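Local coordinates for protein beta-xylanase (Roseburia intestinalis L1-82, PDB 6SGF) that binds xylan weakly through this carbohydrate-binding module of family CBM86, one domain of a longer enzyme that probably hydrolyses internal beta-1,4-xylosidic linkages in xylans, at residues 55-60 with 70-75; 102-107 with 126-131; 84-89 with 110-115; 19-24 with 32-37; 7-12 with 47-52. One frame throughout, in Å; residues are numbered along the deposited sequence.

Contact 1: 55-60 with 70-75. With XYP (beta-D-xylopyranose), chain H.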
# COMPACT_ATOMS: atom_id res chain seq x y z
N ASN B 55 15.60 0.29 10.80
CA ASN B 55 15.98 1.69 10.92
C ASN B 55 14.77 2.59 11.09
O ASN B 55 14.80 3.52 11.90
CB ASN B 55 16.76 2.16 9.69
CG ASN B 55 17.41 3.48 9.93
OD1 ASN B 55 18.17 3.64 10.89
ND2 ASN B 55 17.11 4.46 9.08
N ALA B 56 13.68 2.31 10.38
CA ALA B 56 12.55 3.24 10.36
C ALA B 56 11.28 2.45 10.10
O ALA B 56 11.29 1.46 9.35
CB ALA B 56 12.76 4.31 9.27
N VAL B 57 10.20 2.89 10.73
CA VAL B 57 8.86 2.39 10.46
C VAL B 57 8.01 3.57 9.99
O VAL B 57 7.83 4.55 10.73
CB VAL B 57 8.22 1.73 11.70
CG1 VAL B 57 6.87 1.15 11.34
CG2 VAL B 57 9.12 0.62 12.28
N THR B 58 7.44 3.47 8.78
CA THR B 58 6.67 4.57 8.21
C THR B 58 5.21 4.16 8.05
O THR B 58 4.91 3.17 7.37
CB THR B 58 7.27 5.00 6.88
OG1 THR B 58 8.62 5.44 7.10
CG2 THR B 58 6.46 6.17 6.29
N PHE B 59 4.32 4.92 8.67
CA PHE B 59 2.89 4.71 8.57
C PHE B 59 2.35 5.65 7.52
O PHE B 59 2.57 6.87 7.61
CB PHE B 59 2.17 4.99 9.90
CG PHE B 59 2.60 4.12 11.04
CD1 PHE B 59 3.88 4.22 11.58
CD2 PHE B 59 1.71 3.25 11.60
CE1 PHE B 59 4.26 3.45 12.67
CE2 PHE B 59 2.05 2.50 12.68
CZ PHE B 59 3.35 2.59 13.23
N GLN B 60 1.64 5.11 6.54
CA GLN B 60 0.93 5.91 5.55
C GLN B 60 -0.55 5.93 5.89
O GLN B 60 -1.17 4.87 6.06
CB GLN B 60 1.15 5.35 4.15
CG GLN B 60 0.50 6.19 3.04
CD GLN B 60 0.81 5.67 1.63
OE1 GLN B 60 1.33 4.57 1.43
NE2 GLN B 60 0.50 6.47 0.65
N LEU B 70 1.25 6.97 17.10
CA LEU B 70 1.70 5.79 16.40
C LEU B 70 2.58 4.97 17.34
O LEU B 70 3.40 5.53 18.09
CB LEU B 70 2.45 6.17 15.13
CG LEU B 70 1.64 7.04 14.17
CD1 LEU B 70 2.57 7.55 13.06
CD2 LEU B 70 0.46 6.37 13.59
N LYS B 71 2.44 3.66 17.27
CA LYS B 71 3.13 2.74 18.16
C LYS B 71 3.78 1.59 17.41
O LYS B 71 3.17 1.01 16.51
CB LYS B 71 2.17 2.14 19.20
CG LYS B 71 1.52 3.14 20.11
CD LYS B 71 0.58 2.42 21.10
CE LYS B 71 -0.09 3.35 22.10
NZ LYS B 71 -0.73 2.49 23.16
N VAL B 72 4.99 1.23 17.82
CA VAL B 72 5.69 0.04 17.36
C VAL B 72 5.88 -0.84 18.59
O VAL B 72 6.64 -0.50 19.50
CB VAL B 72 7.02 0.38 16.70
CG1 VAL B 72 7.68 -0.90 16.19
CG2 VAL B 72 6.79 1.35 15.58
N TYR B 73 5.22 -1.99 18.60
CA TYR B 73 5.30 -2.88 19.75
C TYR B 73 6.50 -3.81 19.60
O TYR B 73 6.92 -4.14 18.48
CB TYR B 73 4.05 -3.73 19.85
CG TYR B 73 2.77 -3.02 20.17
CD1 TYR B 73 2.08 -2.28 19.21
CD2 TYR B 73 2.20 -3.15 21.44
CE1 TYR B 73 0.88 -1.68 19.50
CE2 TYR B 73 1.00 -2.57 21.74
CZ TYR B 73 0.35 -1.83 20.79
OH TYR B 73 -0.85 -1.25 21.13
N ASN B 74 7.05 -4.24 20.73
CA ASN B 74 8.13 -5.24 20.70
C ASN B 74 7.90 -6.27 21.81
O ASN B 74 8.80 -6.64 22.55
CB ASN B 74 9.51 -4.58 20.78
CG ASN B 74 9.83 -3.93 22.13
OD1 ASN B 74 8.96 -3.39 22.83
ND2 ASN B 74 11.11 -3.94 22.49
N GLY B 75 6.67 -6.76 21.88
CA GLY B 75 6.34 -7.95 22.65
C GLY B 75 5.70 -7.69 23.98
O GLY B 75 5.25 -8.65 24.62
C1 XYP H . -3.61 3.39 27.33
C2 XYP H . -2.71 3.47 26.10
C3 XYP H . -1.52 4.31 26.40
C4 XYP H . -1.89 5.63 27.05
C5 XYP H . -2.80 5.47 28.28
O2 XYP H . -2.40 2.14 25.68
O3 XYP H . -0.83 4.57 25.14
O4 XYP H . -0.66 6.26 27.43
O5 XYP H . -3.99 4.75 27.82

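Contact 2: 102-107 with 126-131. With CD (cadmium ion), chain S.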
# COMPACT_ATOMS: atom_id res chain seq x y z
N GLY B 102 14.36 -7.46 21.22
CA GLY B 102 13.33 -8.38 20.80
C GLY B 102 12.90 -8.15 19.36
O GLY B 102 13.64 -7.62 18.53
N ALA B 103 11.67 -8.57 19.06
CA ALA B 103 11.13 -8.52 17.72
C ALA B 103 9.90 -7.62 17.68
O ALA B 103 9.14 -7.55 18.65
CB ALA B 103 10.75 -9.91 17.22
N ILE B 104 9.73 -6.91 16.56
CA ILE B 104 8.52 -6.14 16.35
C ILE B 104 7.43 -7.13 15.97
O ILE B 104 7.54 -7.80 14.95
CB ILE B 104 8.69 -5.08 15.25
CG1 ILE B 104 9.82 -4.13 15.60
CG2 ILE B 104 7.33 -4.36 15.01
CD1 ILE B 104 10.28 -3.27 14.43
N ASP B 105 6.38 -7.20 16.78
CA ASP B 105 5.28 -8.12 16.52
C ASP B 105 4.01 -7.40 16.10
O ASP B 105 3.10 -8.05 15.55
CB ASP B 105 4.97 -8.97 17.77
CG ASP B 105 4.60 -8.13 19.00
OD1 ASP B 105 5.20 -7.06 19.23
OD2 ASP B 105 3.70 -8.54 19.76
N ALA B 106 3.92 -6.09 16.30
CA ALA B 106 2.67 -5.38 16.05
C ALA B 106 2.95 -3.88 15.93
O ALA B 106 4.00 -3.39 16.33
CB ALA B 106 1.65 -5.63 17.16
N VAL B 107 1.95 -3.17 15.39
CA VAL B 107 1.92 -1.71 15.34
C VAL B 107 0.53 -1.24 15.76
O VAL B 107 -0.42 -2.02 15.84
CB VAL B 107 2.28 -1.16 13.94
CG1 VAL B 107 3.71 -1.59 13.57
CG2 VAL B 107 1.27 -1.60 12.92
N VAL B 126 2.02 0.18 6.19
CA VAL B 126 3.13 0.34 7.13
C VAL B 126 4.37 -0.27 6.49
O VAL B 126 4.32 -1.39 5.97
CB VAL B 126 2.84 -0.33 8.48
CG1 VAL B 126 4.03 -0.07 9.44
CG2 VAL B 126 1.52 0.21 9.06
N THR B 127 5.46 0.49 6.48
CA THR B 127 6.71 0.11 5.83
C THR B 127 7.83 0.03 6.85
O THR B 127 8.02 0.95 7.63
CB THR B 127 7.10 1.14 4.76
OG1 THR B 127 6.15 1.13 3.68
CG2 THR B 127 8.51 0.78 4.26
N PHE B 128 8.57 -1.08 6.83
CA PHE B 128 9.76 -1.27 7.66
C PHE B 128 10.99 -1.18 6.78
O PHE B 128 11.16 -2.00 5.87
CB PHE B 128 9.70 -2.62 8.35
CG PHE B 128 8.54 -2.73 9.29
CD1 PHE B 128 7.28 -3.00 8.82
CD2 PHE B 128 8.73 -2.51 10.64
CE1 PHE B 128 6.21 -3.07 9.69
CE2 PHE B 128 7.66 -2.60 11.52
CZ PHE B 128 6.40 -2.86 11.03
N GLU B 129 11.81 -0.16 7.00
CA GLU B 129 13.07 -0.05 6.30
C GLU B 129 14.21 -0.55 7.18
O GLU B 129 14.40 -0.04 8.29
CB GLU B 129 13.37 1.36 5.82
CG GLU B 129 14.67 1.32 5.01
CD GLU B 129 14.82 2.46 4.08
OE1 GLU B 129 13.87 3.27 4.05
OE2 GLU B 129 15.88 2.56 3.40
N LEU B 130 14.96 -1.52 6.70
CA LEU B 130 15.98 -2.14 7.52
C LEU B 130 17.26 -1.30 7.45
O LEU B 130 17.49 -0.53 6.52
CB LEU B 130 16.25 -3.56 7.06
CG LEU B 130 15.01 -4.45 6.89
CD1 LEU B 130 15.44 -5.86 6.59
CD2 LEU B 130 14.14 -4.38 8.15
N LYS B 131 18.08 -1.44 8.48
CA LYS B 131 19.36 -0.74 8.49
C LYS B 131 20.25 -1.21 7.36
O LYS B 131 20.18 -2.36 6.92
CB LYS B 131 20.07 -0.98 9.82
CG LYS B 131 19.37 -0.36 11.03
CD LYS B 131 20.04 -0.77 12.33
CE LYS B 131 19.17 -0.34 13.52
NZ LYS B 131 19.65 -0.86 14.83
CD CD S . 15.12 4.94 2.76

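Contact 3: 84-89 with 110-115. With XYP (beta-D-xylopyranose), chain C; XYP (beta-D-xylopyranose), chain H; XYP (beta-D-xylopyranose), chain D.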
# COMPACT_ATOMS: atom_id res chain seq x y z
N THR B 84 6.94 5.18 20.48
CA THR B 84 5.65 5.83 20.32
C THR B 84 5.89 7.30 19.99
O THR B 84 6.77 7.93 20.57
CB THR B 84 4.81 5.73 21.61
OG1 THR B 84 4.72 4.36 22.01
CG2 THR B 84 3.42 6.28 21.40
N GLN B 85 5.09 7.85 19.09
CA GLN B 85 5.11 9.29 18.86
C GLN B 85 3.67 9.75 18.98
O GLN B 85 2.76 9.04 18.58
CB GLN B 85 5.70 9.64 17.50
CG GLN B 85 7.20 9.45 17.46
CD GLN B 85 7.88 10.28 16.38
OE1 GLN B 85 7.24 11.05 15.67
NE2 GLN B 85 9.20 10.13 16.28
N TYR B 86 3.45 10.92 19.60
CA TYR B 86 2.11 11.38 19.89
C TYR B 86 1.77 12.69 19.17
O TYR B 86 2.64 13.53 18.93
CB TYR B 86 1.95 11.64 21.38
CG TYR B 86 2.29 10.53 22.32
CD1 TYR B 86 1.34 9.61 22.70
CD2 TYR B 86 3.59 10.41 22.86
CE1 TYR B 86 1.65 8.59 23.62
CE2 TYR B 86 3.90 9.40 23.76
CZ TYR B 86 2.91 8.50 24.13
OH TYR B 86 3.18 7.48 25.02
N GLY B 87 0.47 12.87 18.91
CA GLY B 87 -0.08 14.14 18.45
C GLY B 87 0.35 14.58 17.07
O GLY B 87 0.57 15.78 16.84
N LEU B 88 0.50 13.62 16.16
CA LEU B 88 1.02 13.88 14.83
C LEU B 88 -0.11 14.30 13.89
O LEU B 88 -1.19 13.72 13.90
CB LEU B 88 1.71 12.63 14.26
CG LEU B 88 2.79 11.96 15.12
CD1 LEU B 88 3.24 10.65 14.48
CD2 LEU B 88 3.98 12.92 15.32
N SER B 89 0.16 15.34 13.09
CA SER B 89 -0.81 15.85 12.14
C SER B 89 -0.05 16.47 10.97
O SER B 89 1.15 16.74 11.05
CB SER B 89 -1.76 16.90 12.75
OG SER B 89 -1.09 18.11 13.02
N MET B 110 -3.47 5.32 17.86
CA MET B 110 -4.25 5.75 19.01
C MET B 110 -4.53 7.25 18.91
O MET B 110 -3.78 7.98 18.26
CB MET B 110 -3.47 5.43 20.31
CG MET B 110 -4.11 5.91 21.57
SD MET B 110 -3.08 5.52 23.02
CE MET B 110 -1.73 6.68 22.90
N ILE B 111 -5.59 7.73 19.56
CA ILE B 111 -5.81 9.17 19.69
C ILE B 111 -5.61 9.59 21.14
O ILE B 111 -5.93 8.84 22.07
CB ILE B 111 -7.20 9.62 19.19
CG1 ILE B 111 -8.32 8.91 19.93
CG2 ILE B 111 -7.29 9.43 17.67
CD1 ILE B 111 -9.50 9.86 20.21
N THR B 112 -5.11 10.82 21.33
CA THR B 112 -4.98 11.40 22.66
C THR B 112 -5.99 12.50 22.93
O THR B 112 -6.02 13.05 24.04
CB THR B 112 -3.58 11.97 22.89
OG1 THR B 112 -3.26 12.90 21.86
CG2 THR B 112 -2.53 10.87 22.89
N GLU B 113 -6.82 12.84 21.95
CA GLU B 113 -7.83 13.88 22.16
C GLU B 113 -8.83 13.49 23.25
O GLU B 113 -9.45 12.42 23.19
CB GLU B 113 -8.56 14.13 20.85
CG GLU B 113 -9.16 15.50 20.64
CD GLU B 113 -8.10 16.57 20.44
OE1 GLU B 113 -7.53 16.70 19.32
OE2 GLU B 113 -7.85 17.28 21.44
N ASP B 114 -9.05 14.40 24.21
CA ASP B 114 -9.89 14.11 25.37
C ASP B 114 -11.38 14.04 25.03
O ASP B 114 -12.13 13.33 25.71
CB ASP B 114 -9.60 15.09 26.51
CG ASP B 114 -9.91 16.49 26.15
OD1 ASP B 114 -10.25 16.73 24.98
OD2 ASP B 114 -9.83 17.36 27.05
N LYS B 115 -11.87 14.81 24.04
CA LYS B 115 -13.28 14.79 23.65
C LYS B 115 -13.41 14.69 22.14
O LYS B 115 -13.72 15.67 21.45
CB LYS B 115 -14.04 16.01 24.17
CG LYS B 115 -13.96 16.18 25.68
CD LYS B 115 -15.27 15.81 26.36
CE LYS B 115 -15.05 15.27 27.76
NZ LYS B 115 -15.17 13.77 27.81
C1 XYP C . -0.54 7.63 27.54
C2 XYP C . 0.77 8.00 28.24
C3 XYP C . 0.99 9.47 28.30
C4 XYP C . 0.88 10.03 26.93
C5 XYP C . -0.39 9.60 26.19
O2 XYP C . 0.77 7.50 29.58
O3 XYP C . 2.34 9.71 28.75
O4 XYP C . 0.79 11.45 26.95
O5 XYP C . -0.49 8.15 26.13
C1 XYP H . -3.61 3.39 27.33
C2 XYP H . -2.71 3.47 26.10
C3 XYP H . -1.52 4.31 26.40
C4 XYP H . -1.89 5.63 27.05
C5 XYP H . -2.80 5.47 28.28
O2 XYP H . -2.40 2.14 25.68
O3 XYP H . -0.83 4.57 25.14
O4 XYP H . -0.66 6.26 27.43
O5 XYP H . -3.99 4.75 27.82
C1 XYP D . 1.42 12.24 26.01
C2 XYP D . 0.87 13.57 25.51
C3 XYP D . 1.84 14.28 24.63
C4 XYP D . 3.19 14.37 25.30
C5 XYP D . 3.73 12.99 25.68
O2 XYP D . -0.35 13.28 24.82
O3 XYP D . 1.37 15.61 24.34
O4 XYP D . 4.08 15.03 24.40
O5 XYP D . 2.80 12.28 26.59
O HOH W 1 -2.66 11.80 19.22

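Contact 4: 19-24 with 32-37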
# COMPACT_ATOMS: atom_id res chain seq x y z
N GLY B 19 -8.65 -3.90 19.58
CA GLY B 19 -9.02 -2.53 19.32
C GLY B 19 -10.28 -2.07 19.99
O GLY B 19 -11.34 -2.70 19.84
N ASP B 20 -10.23 -0.95 20.71
CA ASP B 20 -11.47 -0.36 21.20
C ASP B 20 -11.93 0.82 20.35
O ASP B 20 -13.02 1.36 20.57
CB ASP B 20 -11.34 0.07 22.67
CG ASP B 20 -10.13 0.94 22.96
OD1 ASP B 20 -9.36 1.33 22.04
OD2 ASP B 20 -9.93 1.25 24.16
N ALA B 21 -11.14 1.21 19.35
CA ALA B 21 -11.68 2.03 18.28
C ALA B 21 -12.59 1.18 17.39
O ALA B 21 -12.57 -0.05 17.44
CB ALA B 21 -10.55 2.63 17.44
N ASP B 22 -13.38 1.85 16.57
CA ASP B 22 -14.16 1.18 15.54
C ASP B 22 -13.31 1.05 14.29
O ASP B 22 -12.63 2.01 13.91
CB ASP B 22 -15.41 1.99 15.25
CG ASP B 22 -16.54 1.15 14.72
OD1 ASP B 22 -16.39 -0.06 14.45
OD2 ASP B 22 -17.63 1.71 14.59
N TYR B 23 -13.30 -0.14 13.67
CA TYR B 23 -12.44 -0.38 12.51
C TYR B 23 -13.15 -1.26 11.50
O TYR B 23 -13.90 -2.18 11.85
CB TYR B 23 -11.12 -1.05 12.93
CG TYR B 23 -11.30 -2.23 13.84
CD1 TYR B 23 -11.54 -3.50 13.34
CD2 TYR B 23 -11.23 -2.08 15.21
CE1 TYR B 23 -11.72 -4.58 14.19
CE2 TYR B 23 -11.41 -3.15 16.05
CZ TYR B 23 -11.66 -4.39 15.55
OH TYR B 23 -11.84 -5.44 16.42
N GLU B 24 -12.91 -0.97 10.22
CA GLU B 24 -13.40 -1.82 9.15
C GLU B 24 -12.43 -1.67 8.00
O GLU B 24 -11.90 -0.58 7.77
CB GLU B 24 -14.82 -1.43 8.71
CG GLU B 24 -14.92 -0.03 8.18
CD GLU B 24 -16.32 0.56 8.33
OE1 GLU B 24 -16.88 1.00 7.31
OE2 GLU B 24 -16.86 0.56 9.47
N LEU B 32 -10.85 3.91 10.45
CA LEU B 32 -10.95 3.92 11.89
C LEU B 32 -11.79 5.09 12.36
O LEU B 32 -11.77 6.18 11.77
CB LEU B 32 -9.56 4.00 12.55
CG LEU B 32 -8.47 3.10 11.98
CD1 LEU B 32 -7.15 3.44 12.68
CD2 LEU B 32 -8.81 1.64 12.10
N SER B 33 -12.53 4.85 13.45
CA SER B 33 -13.30 5.88 14.12
C SER B 33 -13.07 5.78 15.63
O SER B 33 -13.17 4.69 16.21
CB SER B 33 -14.80 5.75 13.81
OG SER B 33 -15.41 6.98 14.10
N PHE B 34 -12.81 6.92 16.26
CA PHE B 34 -12.46 6.93 17.68
C PHE B 34 -13.51 7.71 18.45
O PHE B 34 -13.82 8.86 18.12
CB PHE B 34 -11.11 7.57 17.93
CG PHE B 34 -10.00 7.04 17.09
CD1 PHE B 34 -9.69 7.66 15.89
CD2 PHE B 34 -9.23 6.00 17.53
CE1 PHE B 34 -8.65 7.20 15.11
CE2 PHE B 34 -8.16 5.53 16.78
CZ PHE B 34 -7.87 6.16 15.56
N ALA B 35 -14.04 7.11 19.50
CA ALA B 35 -15.08 7.75 20.28
C ALA B 35 -14.58 8.32 21.60
O ALA B 35 -15.18 9.28 22.11
CB ALA B 35 -16.18 6.72 20.57
N LYS B 36 -13.52 7.77 22.15
CA LYS B 36 -13.03 8.25 23.45
C LYS B 36 -11.52 8.40 23.43
O LYS B 36 -10.87 7.81 22.60
CB LYS B 36 -13.41 7.27 24.56
CG LYS B 36 -13.59 7.91 25.93
CD LYS B 36 -12.56 7.56 26.98
CE LYS B 36 -12.81 8.27 28.31
NZ LYS B 36 -12.57 9.72 28.25
N GLN B 37 -11.01 9.17 24.38
CA GLN B 37 -9.57 9.39 24.56
C GLN B 37 -8.90 8.02 24.73
O GLN B 37 -9.38 7.20 25.44
CB GLN B 37 -9.29 10.25 25.79
CG GLN B 37 -7.88 10.78 25.83
CD GLN B 37 -7.58 11.68 27.00
OE1 GLN B 37 -8.13 11.50 28.08
NE2 GLN B 37 -6.72 12.64 26.79

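Contact 5: 7-12 with 47-52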
# COMPACT_ATOMS: atom_id res chain seq x y z
N LYS B 7 10.31 -3.80 3.93
CA LYS B 7 9.19 -4.70 4.06
C LYS B 7 7.92 -3.86 4.18
O LYS B 7 7.77 -3.08 5.13
CB LYS B 7 9.38 -5.59 5.29
CG LYS B 7 10.44 -6.71 5.16
CD LYS B 7 10.40 -7.47 3.81
CE LYS B 7 8.96 -7.75 3.28
NZ LYS B 7 8.32 -9.03 3.68
N VAL B 8 7.03 -3.95 3.20
CA VAL B 8 5.85 -3.09 3.13
C VAL B 8 4.62 -3.95 3.31
O VAL B 8 4.46 -4.94 2.61
CB VAL B 8 5.76 -2.34 1.78
CG1 VAL B 8 4.47 -1.54 1.72
CG2 VAL B 8 6.94 -1.44 1.54
N PHE B 9 3.74 -3.56 4.22
CA PHE B 9 2.47 -4.25 4.39
C PHE B 9 1.34 -3.27 4.14
O PHE B 9 1.15 -2.31 4.90
CB PHE B 9 2.37 -4.84 5.79
CG PHE B 9 3.53 -5.68 6.17
CD1 PHE B 9 3.81 -6.85 5.49
CD2 PHE B 9 4.38 -5.29 7.19
CE1 PHE B 9 4.91 -7.63 5.83
CE2 PHE B 9 5.48 -6.06 7.54
CZ PHE B 9 5.74 -7.25 6.86
N THR B 10 0.53 -3.55 3.11
CA THR B 10 -0.68 -2.79 2.91
C THR B 10 -1.73 -3.22 3.94
O THR B 10 -1.58 -4.23 4.63
CB THR B 10 -1.21 -2.94 1.49
OG1 THR B 10 -1.46 -4.31 1.17
CG2 THR B 10 -0.19 -2.39 0.46
N ALA B 11 -2.80 -2.41 4.07
CA ALA B 11 -3.81 -2.62 5.10
C ALA B 11 -4.39 -4.03 5.07
O ALA B 11 -4.56 -4.65 6.12
CB ALA B 11 -4.93 -1.58 4.97
N ASP B 12 -4.67 -4.56 3.88
CA ASP B 12 -5.29 -5.88 3.85
C ASP B 12 -4.37 -6.99 4.34
O ASP B 12 -4.85 -8.10 4.57
CB ASP B 12 -5.81 -6.22 2.45
CG ASP B 12 -4.73 -6.57 1.46
OD1 ASP B 12 -3.62 -6.00 1.52
OD2 ASP B 12 -5.03 -7.38 0.55
N GLU B 47 4.69 -11.40 9.94
CA GLU B 47 5.94 -12.05 10.32
C GLU B 47 6.64 -11.09 11.25
O GLU B 47 6.54 -9.90 11.01
CB GLU B 47 6.76 -12.28 9.06
CG GLU B 47 7.24 -10.92 8.46
CD GLU B 47 6.69 -10.71 7.05
OE1 GLU B 47 5.47 -10.96 6.88
OE2 GLU B 47 7.47 -10.38 6.13
N SER B 48 7.23 -11.53 12.33
CA SER B 48 7.91 -10.52 13.11
C SER B 48 9.28 -10.24 12.52
O SER B 48 9.79 -10.99 11.68
CB SER B 48 7.85 -10.87 14.59
OG SER B 48 7.94 -12.29 14.79
N ILE B 49 9.75 -9.04 12.80
CA ILE B 49 10.98 -8.45 12.31
C ILE B 49 11.77 -8.10 13.55
O ILE B 49 11.21 -7.53 14.50
CB ILE B 49 10.69 -7.18 11.48
CG1 ILE B 49 9.68 -7.52 10.36
CG2 ILE B 49 11.94 -6.59 10.96
CD1 ILE B 49 8.94 -6.31 9.78
N GLU B 50 13.03 -8.50 13.59
CA GLU B 50 13.87 -8.20 14.73
C GLU B 50 14.03 -6.71 14.87
O GLU B 50 14.40 -6.00 13.92
CB GLU B 50 15.24 -8.86 14.58
CG GLU B 50 15.24 -10.37 14.63
CD GLU B 50 14.63 -10.91 15.89
OE1 GLU B 50 14.89 -10.31 16.96
OE2 GLU B 50 13.89 -11.91 15.81
N MET B 51 13.84 -6.24 16.08
CA MET B 51 13.99 -4.82 16.30
C MET B 51 15.38 -4.31 15.92
O MET B 51 15.48 -3.22 15.36
CB MET B 51 13.74 -4.49 17.77
CG MET B 51 14.20 -3.08 18.15
SD MET B 51 12.85 -2.04 17.58
CE MET B 51 11.75 -2.20 18.96
N SER B 52 16.46 -5.04 16.25
CA SER B 52 17.78 -4.45 15.98
C SER B 52 18.02 -4.24 14.49
O SER B 52 19.00 -3.57 14.13
CB SER B 52 18.96 -5.26 16.49
OG SER B 52 19.51 -6.10 15.45

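Contact 1: 55-60 with 70-75
Leu70 lies over one face of the Phe59 ring. Its CB stands 4.1 Å from the ring centroid, 13° off the normal, a CH-pi contact. CD1 and CD2 of Leu70 straddle the CG end of the ring, and Leu70 CD1 is 3.9 Å from Phe59 CD1. At the ring's far edge Phe59 CZ lies 3.6 Å from Lys71 O. Val72 CG2 also sits near the ring plane, and it meets Val57 CG2 tip to tip at 4.1 Å. Without the Phe59 ring, as with an alanine here, Leu70 would probably lose its packing surface and a gap would open between the sheets. Lys71 leaves the core: its extended chain carries NZ to O3 of a bound xylose at 2.9 Å, with a weak second bond to O2. Asp78 forms a salt bridge with NZ, and Gln40 a hydrogen bond. Strands 56-60 and 70-73 belong to facing sheets and run 136° apart. Strand 93-96 touches Leu70, 119-130 backs Val57 and Phe59, and 103-110 flanks Val72.

Contact 2: 102-107 with 126-131
Apolar contacts join Ile104 and Val107 to Phe128, whose ring projects across the space between two sheets. Ile104 brings two carbons to one corner of the ring: CG2 is 3.9 Å from Phe128 CE2, and CD1 reaches the same atom at 4.0 Å. Val107 and Phe128 point at each other, and Val107 meets the ring at its edge, with CG1 3.9 Å from Phe128 CZ. The other methyl of Val107, CG2, packs 4.3 Å from Val126 CG2. Replacing Phe128 with serine would probably strip Ile104 and Val107 of their shared partner and leave a hydroxyl among apolar groups. Metal binding is separate from this packing. Glu129 grips a cadmium ion with both carboxylate oxygens, OE1 at 2.5 Å and OE2 at 2.6 Å. Its extended chain (chi1 -176°) carries the carboxylate out to the metal. Strands 103-107 and 126-130 run 149° apart with axes 10.3 Å apart, the face-to-face packing of a beta sandwich.

Contact 3: 84-89 with 110-115
Thr112 OG1 and Gly87 N meet at one water, which bridges the two segments. The water is 2.9 Å from Thr112 OG1. It also accepts a weak bond from Gly87 N at 3.3 Å. Beside this bridge the Tyr86 ring forms a sugar-binding platform. Over one face lies the bound xylo-oligosaccharide: C1 of the chain D xylose sits above the ring centre, and the adjoining chain C xylose brings O5 to within 3.3 Å of Tyr86 CE1. Thr84 CG2 packs against the opposite face, 3.5 Å from the ring plane. At the ring edge Met110 CE lies 3.9 Å from Tyr86 CE1. Met110 is extended from the backbone and then bent at its last torsion (chi3 74°), which turns the methyl toward the sugars. Met110 CE is 3.2 Å from O3 of the chain H xylose. Thr112 crosses Tyr86 at about a right angle, and its CG2 is 4.1 Å from Tyr86 CD1 and 3.8 Å from O2 of the chain D xylose. Asp78 and Gln40 hydrogen-bond the chain H xylose. Tyr86, Met110 and Thr112 instead meet the ligand mainly through carbon surfaces, a stacking, shape-based grip that complements the polar one.

Contact 4: 19-24 with 32-37
Asp22 and Ser33 form an antiparallel hydrogen-bonded pair in the beta hairpin of strands 22-26 and 29-34. Asp22 N gives a bond of 2.9 Å to Ser33 O, at an N-H...O angle of 158°. Ser33 N returns a bond of the same length to Asp22 O. The next pair, Tyr23 with Leu32, is non-hydrogen-bonded.

The tight side of the hairpin is the face of Leu32, which points into the protein with Trp43 and Val41 of strand 40-50 against it. Leu32 CD2 touches Tyr23 CB at 3.6 Å. The Tyr23 ring then leads away: its first torsion (chi1 48°) turns it off Leu32 and toward Gly19, whose O sits at the ring edge, in its plane. Phe34 belongs to the buried part as well. Its ring packs on Val121 and Ile111.

The other face, of Asp22 and Ser33, is the looser one. Asp22 is exposed and Ser33 partly so. Their CB atoms approach to 4.1 Å, but the polar ends do not bond to each other. Further on, Gln37 leaves the hairpin and bonds the backbone of Thr112. Back on the tight side, just before strand 22-26, the buried Ala21 makes the last contact: Ala21 CB lies 3.6 Å from both Phe34 CD2 and Ser33 O.

Contact 5: 7-12 with 47-52
The Phe9 ring meets the Glu47 carboxylate with the two planes 76° apart. Glu47 OE2 lies at the ring edge, in its plane, 3.7 Å from Phe9 CZ. Glu47 OE1 is 3.5 Å from Phe9 CE1. Ile49 is also at the edge, where its CD1 comes within 4.1 Å of Phe9 CE2. Lys7 crosses Glu47 at about a right angle and closes a salt bridge, with NZ 2.9 Å from Glu47 OE2, which it meets nearly along the C-O bond. The Lys7 chain folds at three torsions to get there. Glu47 CG lies between the backbone N and the carbonyl carbon (chi1 68°), and a bend at chi2 helps turn the carboxylate to both partners. Val8 and Thr10 meet a second subunit. The salt bridge ties strand 7-10 of one sheet to the turn at Glu47 of the other, beside the apolar Phe9-Ile49 contact. Glu47 OE2 is shared between a charge and the aromatic edge, which probably favours an ionised carboxylate.

Overall arrangement
Two antiparallel sheets face each other in a beta sandwich. Contacts 1, 2 and 5 cross between them and form one continuous core. The centre of contact 2 is about 6 Å from that of contact 1 and about 5 Å from that of contact 5. Contact 4 lies at the opposite end, centre to centre about 23 Å from contacts 2 and 5, and is nested inside the loop closed by contact 5. The centre of contact 3 is about 13 Å from that of contact 4. Its segments alternate with those of contact 2 along the chain. Lys71, Tyr86 and Met110 of the glycan pocket sit on neighbouring strands 68-73, 84-88 and 103-110 of the five-stranded sheet, whose other side packs in contacts 1, 2 and 5.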